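Local coordinates for protein beta-glucosidase (Saccharopolyspora erythraea D, PDB 5M6G) that probably hydrolyses terminal, non-reducing beta-D-glucosyl residues with release of beta-D-glucose, as a two-domain member of glycosyl hydrolase family 3, at residues T141-N146 / R402-Q407; Q407-S412 / Q567-V572; I441-G446 / E500-E505; P533-T538 / W553-A558. All blocks are in the same frame, centred on the assembly; numbering follows the deposited sequence.

Contact 1: residues T141-N146 / R402-Q407; sequences TIYPHN and RELARQ
Arg-402 NH1 is gripped by the carboxylate of Glu-565 in a salt bridge and by the carbonyl of Glu-461, while the stem of the same side chain faces Thr-141 on the loop 141-146. The aliphatic CG of Arg-402 stands 4.2 Å from Thr-141 OG1, and that hydroxyl is bonded elsewhere, to Glu-168. No hydrogen bond joins the two segments, so the contact rests on apolar packing. Its centre is Ala-405, whose CB points at the loop and lies 3.5 Å from Tyr-143 CD1, with CE1 of the same ring only slightly farther away. The methyl approaches the ring obliquely. Tyr-143 has its CG anti to the carbonyl carbon (chi1 -65°), beside the backbone N; from there the ring brings CD1 and CE1 to the methyl. The loop follows strand 125-128 of the parallel sheet in the TIM-barrel-type N-terminal domain, so this contact joins a barrel loop to helix 399-412. Thr-141 CG2 lies 3.6 Å above one face of the Tyr-143 ring, displaced toward the rim, and also reaches Ala-405 CB at 3.9 Å. Leu-404 is a looser neighbour, its CG 4.3 Å from Tyr-143 CE1. His-401, a magnesium ligand, also packs on Tyr-143, so the ring probably belongs to the second shell of that metal site. On the loop, Pro-144 CD comes within 4.1 Å of the Ala-405 carbonyl O.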
loop_
_atom_site.group_PDB
_atom_site.type_symbol
_atom_site.label_atom_id
_atom_site.label_comp_id
_atom_site.label_asym_id
_atom_site.label_seq_id
_atom_site.Cartn_x
_atom_site.Cartn_y
_atom_site.Cartn_z
ATOM N N THR A 141 13.713 1.579 -3.761
ATOM C CA THR A 141 13.520 2.425 -2.587
ATOM C C THR A 141 12.268 2.003 -1.829
ATOM O O THR A 141 11.206 1.828 -2.429
ATOM C CB THR A 141 13.383 3.884 -3.021
ATOM O OG1 THR A 141 14.435 4.219 -3.936
ATOM C CG2 THR A 141 13.434 4.813 -1.822
ATOM N N ILE A 142 12.379 1.860 -0.508
ATOM C CA ILE A 142 11.234 1.487 0.322
ATOM C C ILE A 142 10.854 2.687 1.183
ATOM O O ILE A 142 11.604 3.092 2.083
ATOM C CB ILE A 142 11.519 0.246 1.177
ATOM C CG1 ILE A 142 11.917 -0.947 0.283
ATOM C CG2 ILE A 142 10.302 -0.084 2.056
ATOM C CD1 ILE A 142 10.850 -1.351 -0.730
ATOM N N TYR A 143 9.681 3.253 0.907
ATOM C CA TYR A 143 9.171 4.443 1.569
ATOM C C TYR A 143 8.423 4.058 2.836
ATOM O O TYR A 143 8.036 2.896 3.009
ATOM C CB TYR A 143 8.259 5.223 0.606
ATOM C CG TYR A 143 9.037 5.771 -0.577
ATOM C CD1 TYR A 143 9.766 6.957 -0.468
ATOM C CD2 TYR A 143 9.084 5.080 -1.778
ATOM C CE1 TYR A 143 10.513 7.442 -1.539
ATOM C CE2 TYR A 143 9.813 5.558 -2.858
ATOM C CZ TYR A 143 10.532 6.732 -2.730
ATOM O OH TYR A 143 11.262 7.202 -3.798
ATOM N N PRO A 144 8.244 4.996 3.769
ATOM C CA PRO A 144 7.394 4.712 4.932
ATOM C C PRO A 144 6.017 4.240 4.487
ATOM O O PRO A 144 5.488 4.686 3.464
ATOM C CB PRO A 144 7.318 6.062 5.655
ATOM C CG PRO A 144 8.603 6.759 5.279
ATOM C CD PRO A 144 8.833 6.346 3.832
ATOM N N HIS A 145 5.447 3.313 5.248
ATOM C CA HIS A 145 4.074 2.929 4.964
ATOM C C HIS A 145 3.128 4.104 5.225
ATOM O O HIS A 145 3.485 5.114 5.852
ATOM C CB HIS A 145 3.665 1.708 5.788
ATOM C CG HIS A 145 3.985 0.398 5.131
ATOM N ND1 HIS A 145 3.473 0.030 3.901
ATOM C CD2 HIS A 145 4.773 -0.629 5.533
ATOM C CE1 HIS A 145 3.916 -1.175 3.584
ATOM N NE2 HIS A 145 4.715 -1.594 4.555
ATOM N N ASN A 146 1.900 3.949 4.725
ATOM C CA ASN A 146 0.945 5.054 4.676
ATOM C C ASN A 146 0.695 5.691 6.045
ATOM O O ASN A 146 0.530 6.914 6.134
ATOM C CB ASN A 146 -0.379 4.571 4.072
ATOM C CG ASN A 146 -0.320 4.475 2.560
ATOM O OD1 ASN A 146 0.644 4.918 1.951
ATOM N ND2 ASN A 146 -1.365 3.915 1.947
ATOM N N ARG A 402 16.229 7.881 -2.389
ATOM C CA ARG A 402 16.445 7.553 -0.987
ATOM C C ARG A 402 16.463 8.804 -0.120
ATOM O O ARG A 402 16.041 8.755 1.040
ATOM C CB ARG A 402 17.733 6.745 -0.829
ATOM C CG ARG A 402 17.615 5.365 -1.449
ATOM C CD ARG A 402 18.808 4.496 -1.133
ATOM N NE ARG A 402 18.774 3.265 -1.917
ATOM C CZ ARG A 402 18.184 2.139 -1.528
ATOM N NH1 ARG A 402 17.570 2.081 -0.355
ATOM N NH2 ARG A 402 18.214 1.068 -2.312
ATOM N N GLU A 403 16.918 9.936 -0.665
ATOM C CA GLU A 403 16.862 11.190 0.080
ATOM C C GLU A 403 15.418 11.618 0.319
ATOM O O GLU A 403 15.073 12.113 1.403
ATOM C CB GLU A 403 17.630 12.282 -0.674
ATOM C CG GLU A 403 17.650 13.648 0.003
ATOM C CD GLU A 403 18.134 13.589 1.453
ATOM O OE1 GLU A 403 18.993 12.743 1.787
ATOM O OE2 GLU A 403 17.644 14.375 2.297
ATOM N N LEU A 404 14.566 11.457 -0.694
ATOM C CA LEU A 404 13.143 11.729 -0.525
ATOM C C LEU A 404 12.543 10.822 0.536
ATOM O O LEU A 404 11.741 11.262 1.369
ATOM C CB LEU A 404 12.420 11.541 -1.863
ATOM C CG LEU A 404 10.898 11.664 -1.914
ATOM C CD1 LEU A 404 10.501 13.065 -1.527
ATOM C CD2 LEU A 404 10.397 11.337 -3.317
ATOM N N ALA A 405 12.918 9.542 0.514
ATOM C CA ALA A 405 12.395 8.605 1.495
ATOM C C ALA A 405 12.852 8.978 2.897
ATOM O O ALA A 405 12.061 8.951 3.842
ATOM C CB ALA A 405 12.842 7.189 1.150
ATOM N N ARG A 406 14.135 9.320 3.044
ATOM C CA ARG A 406 14.658 9.761 4.332
ATOM C C ARG A 406 13.897 10.973 4.854
ATOM O O ARG A 406 13.650 11.095 6.063
ATOM C CB ARG A 406 16.151 10.075 4.181
ATOM C CG ARG A 406 16.864 10.419 5.477
ATOM C CD ARG A 406 18.339 10.694 5.222
ATOM N NE ARG A 406 19.016 11.119 6.450
ATOM C CZ ARG A 406 20.285 11.515 6.507
ATOM N NH1 ARG A 406 21.013 11.547 5.406
ATOM N NH2 ARG A 406 20.823 11.895 7.663
ATOM N N GLN A 407 13.537 11.896 3.963
ATOM C CA GLN A 407 12.771 13.051 4.405
ATOM C C GLN A 407 11.394 12.619 4.900
ATOM O O GLN A 407 10.882 13.162 5.887
ATOM C CB GLN A 407 12.676 14.083 3.273
ATOM C CG GLN A 407 11.913 15.365 3.653
ATOM C CD GLN A 407 12.611 16.176 4.743
ATOM O OE1 GLN A 407 13.831 16.094 4.911
ATOM N NE2 GLN A 407 11.837 16.967 5.483
#

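Contact 2: residues Q407-S412 / Q567-V572; sequences QAVRES and QGVADV
Arg-410 and Asp-571 both hold CG anti to the carbonyl carbon, beside the backbone N (chi1 -76° in Arg-410), and the extended run of Arg-410 from CG to NE then carries NE to Asp-571 OD2. Helix 567-573 of the family 3 C-terminal domain here packs against helix 399-412, which leads into strand 414-418 of that domain's mixed sheet. The axes of 407-412 and 567-572 approach to 7.7 Å and cross at -45°, a closeness consistent with the glycine at the crossing. Gly-568 presents bare backbone there: a beta carbon on it would clash with Val-409 CG1, which already sits 3.5 Å from Gly-568 C. The polar link is a salt bridge in which Arg-410 NE donates to Asp-571 OD2; the modelled 2.5 Å is doubtful as an exact length, but the N-H points well at the oxygen (162°), which lies near the guanidinium plane, although NE stands above the carboxylate plane. NH2 adds a weak bond to the same oxygen, and Arg-406 NE forms a second salt bridge to it. Within its own helix, Arg-410 NH1 donates to Gln-407 OE1, and Gln-407 NE2 in turn reaches Glu-411 OE2 at 2.6 Å, a chain that probably limits rotation of the guanidinium. An alanine in place of Arg-410 would probably leave Asp-571 OD2 with Arg-406 as its remaining arginine and Gln-407 OE1 without this donor. Among the apolar side chains, Val-409 CG1 meets Val-569 CG2 at 3.9 Å, and Val-572 CG2 rests 3.6 Å from Arg-410 O.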
loop_
_atom_site.group_PDB
_atom_site.type_symbol
_atom_site.label_atom_id
_atom_site.label_comp_id
_atom_site.label_asym_id
_atom_site.label_seq_id
_atom_site.Cartn_x
_atom_site.Cartn_y
_atom_site.Cartn_z
ATOM N N GLN A 407 13.537 11.896 3.963
ATOM C CA GLN A 407 12.771 13.051 4.405
ATOM C C GLN A 407 11.394 12.619 4.900
ATOM O O GLN A 407 10.882 13.162 5.887
ATOM C CB GLN A 407 12.676 14.083 3.273
ATOM C CG GLN A 407 11.913 15.365 3.653
ATOM C CD GLN A 407 12.611 16.176 4.743
ATOM O OE1 GLN A 407 13.831 16.094 4.911
ATOM N NE2 GLN A 407 11.837 16.967 5.483
ATOM N N ALA A 408 10.805 11.602 4.261
ATOM C CA ALA A 408 9.519 11.088 4.727
ATOM C C ALA A 408 9.665 10.374 6.065
ATOM O O ALA A 408 8.798 10.498 6.939
ATOM C CB ALA A 408 8.913 10.151 3.680
ATOM N N VAL A 409 10.756 9.618 6.249
ATOM C CA VAL A 409 11.023 9.018 7.554
ATOM C C VAL A 409 11.053 10.096 8.630
ATOM O O VAL A 409 10.356 9.998 9.650
ATOM C CB VAL A 409 12.342 8.222 7.527
ATOM C CG1 VAL A 409 12.688 7.732 8.950
ATOM C CG2 VAL A 409 12.243 7.057 6.541
ATOM N N ARG A 410 11.851 11.148 8.408
ATOM C CA ARG A 410 11.961 12.255 9.359
ATOM C C ARG A 410 10.591 12.796 9.737
ATOM O O ARG A 410 10.235 12.879 10.918
ATOM C CB ARG A 410 12.789 13.397 8.761
ATOM C CG ARG A 410 14.260 13.197 8.709
ATOM C CD ARG A 410 14.886 14.283 7.849
ATOM N NE ARG A 410 16.214 13.890 7.401
ATOM C CZ ARG A 410 16.705 14.171 6.201
ATOM N NH1 ARG A 410 15.975 14.848 5.322
ATOM N NH2 ARG A 410 17.928 13.772 5.879
ATOM N N GLU A 411 9.817 13.194 8.730
ATOM C CA GLU A 411 8.564 13.883 8.990
ATOM C C GLU A 411 7.501 12.956 9.564
ATOM O O GLU A 411 6.545 13.441 10.173
ATOM C CB GLU A 411 8.069 14.552 7.701
ATOM C CG GLU A 411 9.009 15.655 7.203
ATOM C CD GLU A 411 8.465 16.412 5.994
ATOM O OE1 GLU A 411 7.231 16.581 5.891
ATOM O OE2 GLU A 411 9.281 16.840 5.150
ATOM N N SER A 412 7.651 11.637 9.402
ATOM C CA SER A 412 6.655 10.705 9.909
ATOM C C SER A 412 6.813 10.434 11.399
ATOM O O SER A 412 5.863 9.947 12.027
ATOM C CB SER A 412 6.721 9.384 9.137
ATOM O OG SER A 412 7.905 8.658 9.435
ATOM N N GLN A 567 18.038 5.922 8.684
ATOM C CA GLN A 567 18.781 7.059 9.219
ATOM C C GLN A 567 17.881 8.267 9.502
ATOM O O GLN A 567 18.253 9.131 10.308
ATOM C CB GLN A 567 19.919 7.425 8.258
ATOM C CG GLN A 567 19.473 7.973 6.916
ATOM C CD GLN A 567 19.193 6.917 5.822
ATOM O OE1 GLN A 567 18.901 5.749 6.101
ATOM N NE2 GLN A 567 19.287 7.350 4.561
ATOM N N GLY A 568 16.693 8.338 8.890
ATOM C CA GLY A 568 15.777 9.422 9.226
ATOM C C GLY A 568 15.288 9.383 10.663
ATOM O O GLY A 568 14.901 10.422 11.213
ATOM N N VAL A 569 15.308 8.207 11.291
ATOM C CA VAL A 569 14.964 8.112 12.704
ATOM C C VAL A 569 16.018 8.808 13.551
ATOM O O VAL A 569 15.693 9.592 14.452
ATOM C CB VAL A 569 14.793 6.641 13.118
ATOM C CG1 VAL A 569 14.453 6.559 14.599
ATOM C CG2 VAL A 569 13.693 5.988 12.272
ATOM N N ALA A 570 17.297 8.521 13.280
ATOM C CA ALA A 570 18.373 9.188 14.005
ATOM C C ALA A 570 18.355 10.685 13.769
ATOM O O ALA A 570 18.722 11.452 14.662
ATOM C CB ALA A 570 19.731 8.615 13.595
ATOM N N ASP A 571 17.951 11.122 12.569
ATOM C CA ASP A 571 17.836 12.553 12.303
ATOM C C ASP A 571 16.980 13.242 13.359
ATOM O O ASP A 571 17.309 14.345 13.820
ATOM C CB ASP A 571 17.246 12.788 10.916
ATOM C CG ASP A 571 18.206 12.419 9.802
ATOM O OD1 ASP A 571 19.412 12.247 10.077
ATOM O OD2 ASP A 571 17.746 12.297 8.647
ATOM N N VAL A 572 15.884 12.601 13.764
ATOM C CA VAL A 572 15.002 13.188 14.768
ATOM C C VAL A 572 15.581 13.008 16.169
ATOM O O VAL A 572 15.609 13.952 16.967
ATOM C CB VAL A 572 13.595 12.575 14.643
ATOM C CG1 VAL A 572 12.683 13.072 15.749
ATOM C CG2 VAL A 572 13.010 12.898 13.270
#

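Contact 3: residues I441-G446 / E500-E505; sequences IGNQSG and ETPYAE
Pro-502 meets helix 441-445 and the residue after it with every carbon of its ring beyond CA. Its CB lies 3.6 Å from Gly-446 C, packing against the residue where the chain leaves the helix with positive phi (71°). Next, CG comes within 3.3 Å of the carbonyl oxygen of Gly-442, which also accepts the backbone N-H of Gly-446. CD closes the ring and touches Asn-443 OD1, again at 3.3 Å. Asn-443 has CG anti to the carbonyl carbon, beside the backbone N (chi1 -70°), and its amide is fixed from outside the two segments: OD1 is hydrogen-bonded to Ser-456 OG and ND2 to the carbonyl of Lys-436. An alanine in place of Pro-502 would keep the touch of CB on Gly-446 but would probably open a gap before Gly-442 O and Asn-443 OD1 and leave the loop backbone freer to turn. The segment 500-505 follows strand 493-499 of the mixed sheet in the C-terminal domain and carries the chain to Glu-505, a residue of the sorbitol pocket. Within the segment, Tyr-503 OH donates to Glu-500 OE1 at 2.6 Å, and the other oxygen of Glu-500 pairs with Arg-542. A water joins the segments themselves, donating to Asn-443 O at 2.6 Å and to Glu-500 O at 2.9 Å. No direct hydrogen bond crosses. Because both carbonyls are acceptors, they cannot bond to each other, and the water supplies the two protons needed, while the proline ring offers only C-H groups to the oxygens it meets.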
loop_
_atom_site.group_PDB
_atom_site.type_symbol
_atom_site.label_atom_id
_atom_site.label_comp_id
_atom_site.label_asym_id
_atom_site.label_seq_id
_atom_site.Cartn_x
_atom_site.Cartn_y
_atom_site.Cartn_z
ATOM N N ILE A 441 16.392 -4.296 8.722
ATOM C CA ILE A 441 15.769 -3.665 7.561
ATOM C C ILE A 441 14.347 -4.171 7.384
ATOM O O ILE A 441 13.412 -3.393 7.146
ATOM C CB ILE A 441 16.614 -3.930 6.302
ATOM C CG1 ILE A 441 17.978 -3.245 6.422
ATOM C CG2 ILE A 441 15.863 -3.505 5.053
ATOM C CD1 ILE A 441 17.904 -1.735 6.346
ATOM N N GLY A 442 14.162 -5.485 7.488
ATOM C CA GLY A 442 12.844 -6.046 7.225
ATOM C C GLY A 442 11.821 -5.650 8.276
ATOM O O GLY A 442 10.674 -5.341 7.949
ATOM N N ASN A 443 12.214 -5.659 9.554
ATOM C CA ASN A 443 11.277 -5.229 10.594
ATOM C C ASN A 443 10.916 -3.756 10.436
ATOM O O ASN A 443 9.755 -3.369 10.619
ATOM C CB ASN A 443 11.847 -5.485 11.991
ATOM C CG ASN A 443 11.929 -6.965 12.340
ATOM O OD1 ASN A 443 11.367 -7.816 11.646
ATOM N ND2 ASN A 443 12.647 -7.276 13.426
ATOM N N GLN A 444 11.894 -2.913 10.097
ATOM C CA GLN A 444 11.589 -1.494 9.952
ATOM C C GLN A 444 10.796 -1.221 8.682
ATOM O O GLN A 444 10.185 -0.160 8.563
ATOM C CB GLN A 444 12.874 -0.658 9.980
ATOM C CG GLN A 444 13.682 -0.646 8.672
ATOM C CD GLN A 444 15.027 0.053 8.822
ATOM O OE1 GLN A 444 15.687 -0.069 9.859
ATOM N NE2 GLN A 444 15.448 0.777 7.780
ATOM N N SER A 445 10.771 -2.164 7.749
ATOM C CA SER A 445 9.973 -2.006 6.541
ATOM C C SER A 445 8.566 -2.552 6.696
ATOM O O SER A 445 7.634 -2.024 6.075
ATOM C CB SER A 445 10.675 -2.693 5.372
ATOM O OG SER A 445 11.923 -2.070 5.129
ATOM N N GLY A 446 8.395 -3.605 7.495
ATOM C CA GLY A 446 7.068 -4.181 7.681
ATOM C C GLY A 446 6.580 -4.908 6.428
ATOM O O GLY A 446 7.349 -5.256 5.523
ATOM N N GLU A 500 6.429 -4.129 16.448
ATOM C CA GLU A 500 5.919 -5.286 15.732
ATOM C C GLU A 500 6.933 -5.814 14.724
ATOM O O GLU A 500 7.841 -5.104 14.294
ATOM C CB GLU A 500 4.626 -4.928 14.999
ATOM C CG GLU A 500 3.588 -4.242 15.865
ATOM C CD GLU A 500 2.281 -4.029 15.116
ATOM O OE1 GLU A 500 2.220 -3.136 14.244
ATOM O OE2 GLU A 500 1.327 -4.786 15.392
ATOM N N THR A 501 6.756 -7.075 14.348
ATOM C CA THR A 501 7.399 -7.691 13.197
ATOM C C THR A 501 6.443 -7.653 12.002
ATOM O O THR A 501 5.252 -7.356 12.159
ATOM C CB THR A 501 7.806 -9.126 13.536
ATOM O OG1 THR A 501 6.658 -9.848 13.978
ATOM C CG2 THR A 501 8.884 -9.135 14.645
ATOM N N PRO A 502 6.934 -7.910 10.785
ATOM C CA PRO A 502 6.122 -7.618 9.591
ATOM C C PRO A 502 4.904 -8.521 9.438
ATOM O O PRO A 502 4.923 -9.704 9.785
ATOM C CB PRO A 502 7.106 -7.835 8.433
ATOM C CG PRO A 502 8.471 -7.603 9.038
ATOM C CD PRO A 502 8.353 -8.145 10.433
ATOM N N TYR A 503 3.838 -7.944 8.881
ATOM C CA TYR A 503 2.619 -8.683 8.572
ATOM C C TYR A 503 1.877 -7.950 7.460
ATOM O O TYR A 503 2.165 -6.792 7.155
ATOM C CB TYR A 503 1.720 -8.819 9.805
ATOM C CG TYR A 503 1.444 -7.483 10.454
ATOM C CD1 TYR A 503 0.438 -6.646 9.973
ATOM C CD2 TYR A 503 2.209 -7.044 11.532
ATOM C CE1 TYR A 503 0.192 -5.414 10.553
ATOM C CE2 TYR A 503 1.973 -5.816 12.121
ATOM C CZ TYR A 503 0.961 -5.004 11.624
ATOM O OH TYR A 503 0.731 -3.778 12.194
ATOM N N ALA A 504 0.882 -8.626 6.886
ATOM C CA ALA A 504 0.007 -7.994 5.907
ATOM C C ALA A 504 -1.363 -8.651 5.956
ATOM O O ALA A 504 -1.476 -9.857 6.181
ATOM C CB ALA A 504 0.565 -8.085 4.475
ATOM N N GLU A 505 -2.391 -7.843 5.720
ATOM C CA GLU A 505 -3.802 -8.274 5.592
ATOM C C GLU A 505 -4.197 -9.036 6.861
ATOM O O GLU A 505 -3.781 -8.652 7.967
ATOM C CB GLU A 505 -4.003 -9.051 4.296
ATOM C CG GLU A 505 -3.427 -8.365 3.063
ATOM C CD GLU A 505 -3.817 -9.066 1.765
ATOM O OE1 GLU A 505 -4.959 -9.561 1.670
ATOM O OE2 GLU A 505 -2.976 -9.121 0.843
HETATM O O HOH W 1 7.710 -4.735 11.440
#

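Contact 4: residues P533-T538 / W553-A558; sequences PVVVVT and WNALLA
Val-536 and Trp-553 meet with a methyl laid over an indole face. Val-536 holds CG1 anti to the backbone N (chi1 172°), which leaves CG2 anti to the carbonyl carbon; CG2 sits 3.7 Å from the centroid of the five-membered ring and only 15° off its normal, a CH-pi contact. CG1 of the same valine reaches the six-membered ring, 3.9 Å from Trp-553 CZ3. Farther along this face of the sheet, Thr-538 CG2 meets Leu-556 CD1 at 4.0 Å; both pairs are diagonal. On the opposite face, Val-535 CG2 stands 4.2 Å from Ala-555 CB, and Val-537 CG1 is more loosely set against Leu-557 CD2. These last two pairs follow directly from the parallel register of strands 534-538 and 555-558. The ladder includes Val-536 N to Ala-555 O at 2.9 Å and Leu-557 N to Val-536 O at the same length. Before the regular pairing begins, Asn-554 takes a rung with its side chain: OD1 accepts Val-534 N at 2.9 Å through an almost straight N-H (171°), with the nitrogen above the carbonyl plane. Its ND2 is bonded to Asp-419. The strands are neighbours in the mixed sheet of the C-terminal domain, with 493-499 beyond the first and antiparallel 414-418 beyond the second. Helix 518-528 packs on the Val-536 and Trp-553 face through Ile-524, and helix 567-573 on the Val-535 and Leu-557 face through Leu-573.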
loop_
_atom_site.group_PDB
_atom_site.type_symbol
_atom_site.label_atom_id
_atom_site.label_comp_id
_atom_site.label_asym_id
_atom_site.label_seq_id
_atom_site.Cartn_x
_atom_site.Cartn_y
_atom_site.Cartn_z
ATOM N N PRO A 533 18.902 7.246 31.325
ATOM C CA PRO A 533 17.676 7.695 30.643
ATOM C C PRO A 533 17.363 6.811 29.445
ATOM O O PRO A 533 18.254 6.457 28.671
ATOM C CB PRO A 533 18.009 9.125 30.201
ATOM C CG PRO A 533 19.186 9.539 31.056
ATOM C CD PRO A 533 19.939 8.292 31.377
ATOM N N VAL A 534 16.083 6.462 29.296
ATOM C CA VAL A 534 15.639 5.480 28.308
ATOM C C VAL A 534 14.703 6.146 27.303
ATOM O O VAL A 534 13.672 6.719 27.680
ATOM C CB VAL A 534 14.962 4.268 28.968
ATOM C CG1 VAL A 534 14.494 3.281 27.903
ATOM C CG2 VAL A 534 15.929 3.581 29.927
ATOM N N VAL A 535 15.071 6.047 26.032
ATOM C CA VAL A 535 14.282 6.497 24.892
ATOM C C VAL A 535 13.655 5.263 24.269
ATOM O O VAL A 535 14.370 4.356 23.827
ATOM C CB VAL A 535 15.162 7.226 23.862
ATOM C CG1 VAL A 535 14.347 7.623 22.621
ATOM C CG2 VAL A 535 15.848 8.441 24.490
ATOM N N VAL A 536 12.334 5.216 24.212
ATOM C CA VAL A 536 11.649 4.097 23.585
ATOM C C VAL A 536 11.174 4.530 22.204
ATOM O O VAL A 536 10.601 5.614 22.034
ATOM C CB VAL A 536 10.493 3.584 24.461
ATOM C CG1 VAL A 536 9.681 2.544 23.707
ATOM C CG2 VAL A 536 11.065 2.989 25.768
ATOM N N VAL A 537 11.437 3.692 21.213
ATOM C CA VAL A 537 11.074 3.962 19.832
ATOM C C VAL A 537 10.190 2.817 19.367
ATOM O O VAL A 537 10.618 1.660 19.379
ATOM C CB VAL A 537 12.321 4.095 18.942
ATOM C CG1 VAL A 537 11.911 4.429 17.511
ATOM C CG2 VAL A 537 13.255 5.153 19.508
ATOM N N THR A 538 8.946 3.125 18.993
ATOM C CA THR A 538 8.038 2.087 18.524
ATOM C C THR A 538 8.143 1.999 17.006
ATOM O O THR A 538 7.914 2.987 16.298
ATOM C CB THR A 538 6.583 2.331 18.955
ATOM O OG1 THR A 538 6.128 3.614 18.501
ATOM C CG2 THR A 538 6.441 2.228 20.481
ATOM N N TRP A 553 9.109 5.800 30.835
ATOM C CA TRP A 553 9.986 6.051 29.700
ATOM C C TRP A 553 10.349 7.528 29.645
ATOM O O TRP A 553 9.464 8.388 29.630
ATOM C CB TRP A 553 9.308 5.626 28.391
ATOM C CG TRP A 553 8.850 4.201 28.391
ATOM C CD1 TRP A 553 9.225 3.217 29.261
ATOM C CD2 TRP A 553 7.923 3.596 27.477
ATOM N NE1 TRP A 553 8.594 2.037 28.942
ATOM C CE2 TRP A 553 7.790 2.242 27.849
ATOM C CE3 TRP A 553 7.202 4.066 26.373
ATOM C CZ2 TRP A 553 6.964 1.353 27.157
ATOM C CZ3 TRP A 553 6.362 3.179 25.694
ATOM C CH2 TRP A 553 6.257 1.841 26.089
ATOM N N ASN A 554 11.649 7.825 29.603
ATOM C CA ASN A 554 12.056 9.226 29.550
ATOM C C ASN A 554 11.631 9.890 28.251
ATOM O O ASN A 554 11.346 11.094 28.233
ATOM C CB ASN A 554 13.563 9.334 29.753
ATOM C CG ASN A 554 13.988 8.790 31.088
ATOM O OD1 ASN A 554 14.230 7.593 31.231
ATOM N ND2 ASN A 554 14.033 9.659 32.095
ATOM N N ALA A 555 11.597 9.138 27.156
ATOM C CA ALA A 555 11.054 9.657 25.915
ATOM C C ALA A 555 10.385 8.519 25.173
ATOM O O ALA A 555 10.742 7.351 25.347
ATOM C CB ALA A 555 12.122 10.303 25.022
ATOM N N LEU A 556 9.391 8.878 24.363
ATOM C CA LEU A 556 8.692 7.942 23.494
ATOM C C LEU A 556 8.591 8.579 22.119
ATOM O O LEU A 556 8.049 9.682 21.985
ATOM C CB LEU A 556 7.299 7.611 24.038
ATOM C CG LEU A 556 6.457 6.829 23.029
ATOM C CD1 LEU A 556 7.120 5.479 22.738
ATOM C CD2 LEU A 556 5.054 6.649 23.543
ATOM N N LEU A 557 9.112 7.887 21.105
ATOM C CA LEU A 557 9.063 8.339 19.721
ATOM C C LEU A 557 8.399 7.243 18.905
ATOM O O LEU A 557 8.833 6.087 18.959
ATOM C CB LEU A 557 10.467 8.638 19.187
ATOM C CG LEU A 557 10.573 9.119 17.730
ATOM C CD1 LEU A 557 10.207 10.601 17.632
ATOM C CD2 LEU A 557 11.972 8.856 17.187
ATOM N N ALA A 558 7.321 7.589 18.202
ATOM C CA ALA A 558 6.624 6.641 17.334
ATOM C C ALA A 558 7.208 6.754 15.932
ATOM O O ALA A 558 7.157 7.825 15.320
ATOM C CB ALA A 558 5.119 6.916 17.313
#

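Contacts 1 and 2 occupy successive turns of helix 399-412, share Gln-407 and have centres 9 Å apart; they join where Arg-406 NE of contact 1 lies 2.8 Å from Asp-571 OD2 of contact 2. Contact 2 passes on to contact 4 by packing of Val-572 CG1 on Leu-557 CD1 at 4.0 Å, so a continuous path leads from a barrel loop to the C-terminal sheet. Contact 3 meets contact 1 where His-145 CD2 lies 3.2 Å from Ser-445 O, and it reaches the sorbitol pocket through Glu-505. Contact 4 is remote from the annotated sites, its centre about 20 Å from that of contact 3.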